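Local coordinates for lectin (PDB 5T1X), which probably binds mannose-containing carbohydrates, as other lectins of the GNA-related family do, at residues His26-Gln31 with Leu36-Gly41; Tyr43-Asn48 with Thr75-Asn80. All blocks are in the same frame, centred on the assembly; numbering follows the deposited sequence.

Contact 1 of 2, residues His26-Gln31 with Leu36-Gly41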
loop_
_atom_site.group_PDB
_atom_site.type_symbol
_atom_site.label_atom_id
_atom_site.label_comp_id
_atom_site.label_asym_id
_atom_site.label_seq_id
_atom_site.Cartn_x
_atom_site.Cartn_y
_atom_site.Cartn_z
ATOM N N HIS B 26 -12.381 -6.163 -7.422
ATOM C CA HIS B 26 -11.240 -7.086 -7.298
ATOM C C HIS B 26 -11.173 -7.741 -5.921
ATOM O O HIS B 26 -11.510 -7.113 -4.919
ATOM C CB HIS B 26 -9.897 -6.362 -7.543
ATOM C CG HIS B 26 -9.902 -5.414 -8.705
ATOM N ND1 HIS B 26 -10.123 -5.857 -9.996
ATOM C CD2 HIS B 26 -9.703 -4.074 -8.728
ATOM C CE1 HIS B 26 -10.069 -4.780 -10.764
ATOM N NE2 HIS B 26 -9.812 -3.683 -10.051
ATOM N N GLN B 27 -10.686 -8.994 -5.868
ATOM C CA GLN B 27 -10.467 -9.725 -4.615
ATOM C C GLN B 27 -9.169 -10.513 -4.693
ATOM O O GLN B 27 -8.837 -11.012 -5.762
ATOM C CB GLN B 27 -11.613 -10.714 -4.302
ATOM C CG GLN B 27 -13.012 -10.129 -4.252
ATOM C CD GLN B 27 -14.013 -11.238 -4.058
ATOM O OE1 GLN B 27 -14.182 -11.762 -2.957
ATOM N NE2 GLN B 27 -14.654 -11.662 -5.137
ATOM N N LEU B 28 -8.457 -10.643 -3.573
ATOM C CA LEU B 28 -7.268 -11.494 -3.469
ATOM C C LEU B 28 -7.561 -12.421 -2.316
ATOM O O LEU B 28 -7.581 -11.976 -1.174
ATOM C CB LEU B 28 -5.945 -10.702 -3.295
ATOM C CG LEU B 28 -4.672 -11.571 -3.177
ATOM C CD1 LEU B 28 -4.350 -12.292 -4.504
ATOM C CD2 LEU B 28 -3.475 -10.746 -2.738
ATOM N N VAL B 29 -7.857 -13.701 -2.614
ATOM C CA VAL B 29 -8.325 -14.656 -1.607
ATOM C C VAL B 29 -7.290 -15.742 -1.283
ATOM O O VAL B 29 -6.849 -16.438 -2.184
ATOM C CB VAL B 29 -9.667 -15.334 -2.061
ATOM C CG1 VAL B 29 -10.300 -16.108 -0.909
ATOM C CG2 VAL B 29 -10.663 -14.315 -2.627
ATOM N N MET B 30 -6.984 -15.942 0.018
ATOM C CA MET B 30 -6.185 -17.092 0.461
ATOM C C MET B 30 -7.190 -18.178 0.766
ATOM O O MET B 30 -7.745 -18.231 1.868
ATOM C CB MET B 30 -5.298 -16.763 1.685
ATOM C CG MET B 30 -4.478 -17.957 2.175
ATOM S SD MET B 30 -3.219 -18.457 0.971
ATOM C CE MET B 30 -3.912 -20.000 0.364
ATOM N N GLN B 31 -7.502 -18.998 -0.250
ATOM C CA GLN B 31 -8.556 -19.989 -0.116
ATOM C C GLN B 31 -8.208 -21.174 0.774
ATOM O O GLN B 31 -7.035 -21.495 0.978
ATOM C CB GLN B 31 -8.996 -20.491 -1.489
ATOM C CG GLN B 31 -9.393 -19.358 -2.420
ATOM C CD GLN B 31 -9.914 -19.814 -3.741
ATOM O OE1 GLN B 31 -10.558 -19.037 -4.438
ATOM N NE2 GLN B 31 -9.631 -21.061 -4.138
ATOM N N LEU B 36 -3.991 -19.334 -3.629
ATOM C CA LEU B 36 -4.104 -17.871 -3.533
ATOM C C LEU B 36 -4.631 -17.391 -4.872
ATOM O O LEU B 36 -4.009 -17.666 -5.903
ATOM C CB LEU B 36 -2.761 -17.215 -3.178
ATOM C CG LEU B 36 -2.736 -15.682 -3.179
ATOM C CD1 LEU B 36 -3.576 -15.100 -2.010
ATOM C CD2 LEU B 36 -1.293 -15.189 -3.122
ATOM N N VAL B 37 -5.809 -16.748 -4.878
ATOM C CA VAL B 37 -6.435 -16.372 -6.140
ATOM C C VAL B 37 -6.779 -14.896 -6.203
ATOM O O VAL B 37 -7.444 -14.359 -5.320
ATOM C CB VAL B 37 -7.703 -17.226 -6.438
ATOM C CG1 VAL B 37 -8.237 -16.936 -7.842
ATOM C CG2 VAL B 37 -7.426 -18.717 -6.291
ATOM N N LEU B 38 -6.415 -14.275 -7.325
ATOM C CA LEU B 38 -6.809 -12.911 -7.589
ATOM C C LEU B 38 -8.011 -12.971 -8.515
ATOM O O LEU B 38 -7.877 -13.381 -9.673
ATOM C CB LEU B 38 -5.664 -12.080 -8.200
ATOM C CG LEU B 38 -5.801 -10.539 -8.093
ATOM C CD1 LEU B 38 -4.489 -9.858 -8.405
ATOM C CD2 LEU B 38 -6.869 -9.979 -9.017
ATOM N N TYR B 39 -9.188 -12.591 -7.998
ATOM C CA TYR B 39 -10.412 -12.492 -8.786
ATOM C C TYR B 39 -10.529 -11.042 -9.202
ATOM O O TYR B 39 -10.901 -10.197 -8.396
ATOM C CB TYR B 39 -11.636 -12.956 -7.961
ATOM C CG TYR B 39 -11.622 -14.430 -7.626
ATOM C CD1 TYR B 39 -12.014 -15.377 -8.563
ATOM C CD2 TYR B 39 -11.292 -14.874 -6.346
ATOM C CE1 TYR B 39 -12.016 -16.737 -8.262
ATOM C CE2 TYR B 39 -11.301 -16.233 -6.028
ATOM C CZ TYR B 39 -11.670 -17.161 -6.993
ATOM O OH TYR B 39 -11.708 -18.510 -6.721
ATOM N N GLY B 40 -10.102 -10.733 -10.416
ATOM C CA GLY B 40 -10.119 -9.353 -10.883
ATOM C C GLY B 40 -9.267 -9.153 -12.111
ATOM O O GLY B 40 -8.720 -10.115 -12.659
ATOM N N GLY B 41 -9.135 -7.897 -12.510
ATOM C CA GLY B 41 -8.417 -7.534 -13.721
ATOM C C GLY B 41 -9.201 -8.054 -14.907
ATOM O O GLY B 41 -10.437 -8.055 -14.879
HETATM O O HOH W 1 -13.983 -10.452 -7.652
#
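The ring of Y39 meets segment 26-31 through its edge: V29 CG2 lies near the ring plane, 3.8 Å from Y39 CD2, and the amide oxygen of Q31 approaches beside the hydroxyl. One face of Y39 is covered, toward the rim, by V37 CG1. At the far end the H26 ring brings its edge to the glycine turn, with H26 ND1 3.6 Å from G40 CA. Y39 OH donates to Q31 OE1 at 2.6 Å, within the carbonyl plane, and the amide and phenol planes differ by 25°. With Q31 CG anti to the carbonyl carbon (chi1 -54°) and the chain extended, the amide reaches the phenol; Q31 NE2 bonds to D33 OD1, which fixes the flip of the amide. Q31, D33, V37 and Y39 belong to a complete QxDxNxVxY signature of GNA-type lectins, consistent with a carbohydrate site on this antiparallel hairpin. Its hydrogen-bonded pairs are Q27 with Y39 and V29 with V37; V29 N to V37 O measures 2.8 Å and is nearly straight at 172°. The non-hydrogen-bonded pairs, L28 with L38 and M30 with L36, face the other way; L28 CD1 lies 3.8 Å from L36 CD1, diagonally, and 3.9 Å from L38 CB. Q27 OE1 is bonded to R20, while a water bridges Q27 NE2 (2.9 Å) and Y39 O.

Contact 2 of 2, residues Tyr43-Asn48 with Thr75-Asn80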
loop_
_atom_site.group_PDB
_atom_site.type_symbol
_atom_site.label_atom_id
_atom_site.label_comp_id
_atom_site.label_asym_id
_atom_site.label_seq_id
_atom_site.Cartn_x
_atom_site.Cartn_y
_atom_site.Cartn_z
ATOM N N TYR B 43 -8.123 -11.262 -16.551
ATOM C CA TYR B 43 -7.983 -12.722 -16.570
ATOM C C TYR B 43 -7.796 -13.379 -15.210
ATOM O O TYR B 43 -7.806 -14.617 -15.121
ATOM C CB TYR B 43 -6.781 -13.096 -17.460
ATOM C CG TYR B 43 -6.897 -12.552 -18.868
ATOM C CD1 TYR B 43 -7.933 -12.956 -19.711
ATOM C CD2 TYR B 43 -6.003 -11.599 -19.343
ATOM C CE1 TYR B 43 -8.057 -12.441 -20.999
ATOM C CE2 TYR B 43 -6.118 -11.079 -20.633
ATOM C CZ TYR B 43 -7.153 -11.495 -21.453
ATOM O OH TYR B 43 -7.271 -10.987 -22.720
ATOM N N GLY B 44 -7.556 -12.573 -14.185
ATOM C CA GLY B 44 -7.289 -13.084 -12.852
ATOM C C GLY B 44 -5.891 -13.664 -12.776
ATOM O O GLY B 44 -5.110 -13.565 -13.728
ATOM N N TRP B 45 -5.580 -14.287 -11.645
ATOM C CA TRP B 45 -4.293 -14.918 -11.389
ATOM C C TRP B 45 -4.450 -15.927 -10.273
ATOM O O TRP B 45 -5.334 -15.769 -9.426
ATOM C CB TRP B 45 -3.261 -13.838 -10.997
ATOM C CG TRP B 45 -1.902 -14.352 -10.597
ATOM C CD1 TRP B 45 -0.798 -14.456 -11.392
ATOM C CD2 TRP B 45 -1.492 -14.760 -9.282
ATOM N NE1 TRP B 45 0.266 -14.938 -10.666
ATOM C CE2 TRP B 45 -0.130 -15.124 -9.363
ATOM C CE3 TRP B 45 -2.145 -14.839 -8.036
ATOM C CZ2 TRP B 45 0.588 -15.593 -8.255
ATOM C CZ3 TRP B 45 -1.436 -15.308 -6.940
ATOM C CH2 TRP B 45 -0.082 -15.666 -7.051
ATOM N N GLN B 46 -3.580 -16.946 -10.241
ATOM C CA GLN B 46 -3.583 -17.901 -9.126
ATOM C C GLN B 46 -2.178 -18.423 -8.853
ATOM O O GLN B 46 -1.336 -18.445 -9.751
ATOM C CB GLN B 46 -4.562 -19.066 -9.353
ATOM C CG GLN B 46 -4.223 -19.970 -10.538
ATOM C CD GLN B 46 -4.643 -21.403 -10.312
ATOM O OE1 GLN B 46 -5.639 -21.705 -9.667
ATOM N NE2 GLN B 46 -3.934 -22.324 -10.917
ATOM N N SER B 47 -1.919 -18.821 -7.602
ATOM C CA SER B 47 -0.621 -19.396 -7.239
ATOM C C SER B 47 -0.496 -20.818 -7.813
ATOM O O SER B 47 0.617 -21.328 -7.917
ATOM C CB SER B 47 -0.456 -19.408 -5.724
ATOM O OG SER B 47 -1.518 -20.133 -5.132
ATOM N N ASN B 48 -1.639 -21.448 -8.194
ATOM C CA ASN B 48 -1.719 -22.815 -8.763
ATOM C C ASN B 48 -1.247 -23.846 -7.730
ATOM O O ASN B 48 -0.418 -24.714 -8.022
ATOM C CB ASN B 48 -0.914 -22.923 -10.090
ATOM C CG ASN B 48 -1.063 -24.240 -10.804
ATOM O OD1 ASN B 48 -2.103 -24.898 -10.729
ATOM N ND2 ASN B 48 0.010 -24.691 -11.441
ATOM N N THR B 75 6.798 -24.489 3.020
ATOM C CA THR B 75 6.528 -23.485 1.984
ATOM C C THR B 75 5.770 -24.119 0.811
ATOM O O THR B 75 6.213 -25.115 0.235
ATOM C CB THR B 75 7.829 -22.799 1.509
ATOM O OG1 THR B 75 8.447 -22.178 2.635
ATOM C CG2 THR B 75 7.574 -21.739 0.425
ATOM N N ILE B 76 4.613 -23.534 0.479
ATOM C CA ILE B 76 3.774 -23.965 -0.632
ATOM C C ILE B 76 4.021 -23.062 -1.854
ATOM O O ILE B 76 3.984 -23.525 -3.000
ATOM C CB ILE B 76 2.284 -23.948 -0.180
ATOM C CG1 ILE B 76 2.034 -24.928 0.997
ATOM C CG2 ILE B 76 1.321 -24.165 -1.342
ATOM C CD1 ILE B 76 2.559 -26.409 0.812
ATOM N N TRP B 77 4.247 -21.765 -1.606
ATOM C CA TRP B 77 4.464 -20.766 -2.648
ATOM C C TRP B 77 5.175 -19.573 -2.051
ATOM O O TRP B 77 4.979 -19.256 -0.877
ATOM C CB TRP B 77 3.106 -20.323 -3.263
ATOM C CG TRP B 77 3.201 -19.279 -4.345
ATOM C CD1 TRP B 77 3.295 -19.491 -5.689
ATOM C CD2 TRP B 77 3.122 -17.857 -4.166
ATOM N NE1 TRP B 77 3.339 -18.284 -6.357
ATOM C CE2 TRP B 77 3.231 -17.266 -5.443
ATOM C CE3 TRP B 77 3.014 -17.021 -3.039
ATOM C CZ2 TRP B 77 3.215 -15.875 -5.632
ATOM C CZ3 TRP B 77 2.997 -15.645 -3.226
ATOM C CH2 TRP B 77 3.090 -15.087 -4.507
ATOM N N SER B 78 5.994 -18.906 -2.859
ATOM C CA SER B 78 6.641 -17.666 -2.470
ATOM C C SER B 78 6.684 -16.713 -3.640
ATOM O O SER B 78 6.848 -17.150 -4.793
ATOM C CB SER B 78 8.061 -17.911 -1.968
ATOM O OG SER B 78 8.670 -16.652 -1.726
ATOM N N SER B 79 6.608 -15.405 -3.342
ATOM C CA SER B 79 6.764 -14.350 -4.354
ATOM C C SER B 79 8.211 -14.300 -4.835
ATOM O O SER B 79 8.496 -13.750 -5.898
ATOM C CB SER B 79 6.369 -12.992 -3.778
ATOM O OG SER B 79 7.161 -12.677 -2.638
ATOM N N ASN B 80 9.133 -14.857 -4.022
ATOM C CA ASN B 80 10.582 -14.856 -4.251
ATOM C C ASN B 80 11.152 -13.433 -4.341
ATOM O O ASN B 80 12.227 -13.235 -4.909
ATOM C CB ASN B 80 10.975 -15.695 -5.456
ATOM C CG ASN B 80 10.691 -17.154 -5.218
ATOM O OD1 ASN B 80 9.984 -17.795 -5.991
ATOM N ND2 ASN B 80 11.197 -17.700 -4.108
#
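S47 OG is gripped by the backbone N of L36, the hydroxyl of T49 and the carboxamide oxygen of N35, while the CB of the same serine rests on the indole of W77. This is a meeting between two sheets of the beta-prism II fold expected for a GNA-related lectin: strand 45-46 edges one sheet and strand 75-78 edges another, and no hydrogen bond joins the segments. S47 CB sits 3.9 Å from the centroid of the W77 five-membered ring and only 13° off its normal, a CH-pi contact made with the face. On the other face of W77 the backbone nitrogen of S79 lies 3.6 Å above the plane, toward the rim. On the same side of W77 as S47, W45 presents its edge to the face in an offset edge-to-face pair: the six-membered rings have centroids 5.6 Å apart and planes at 72°, with W45 CH2 reaching to 3.6 Å from W77 CZ2. Both indoles have CG trans to the backbone N, matching torsions that turn each ring inward between the sheets. W-x-S-N recurs in the two segments, and S47 N lies over W45 much as S79 N lies over W77, consistent with the internal pseudo-threefold of the prism. F101 of the neighbouring chain packs on W77. Where strand 75-78 ends, S78 starts an ST turn, N80 N donating to S78 OG at 3.0 Å.

In the fold
Contact 1 is intrasheet and the more buried of the two, with seven of twelve touching residues buried and 601 Å² between its segments; contact 2 is intersheet, with 137 Å² resting on three partly exposed side chains. Their centres are 11 Å apart, joined by strand 36-39, whose other neighbour is strand 45-46: L38 N to W45 O is 2.8 Å and L36 O to S47 N 2.9 Å, both probable hydrogen bonds. Paired backbone bonds therefore dominate 26-31 with 36-41, whereas aromatic and CH-pi contacts carry 43-48 with 75-80. I68 of strand 66-69 touches M30 and L36 as well as S47 and W77. I103 of the neighbouring chain likewise packs on L38 and W45.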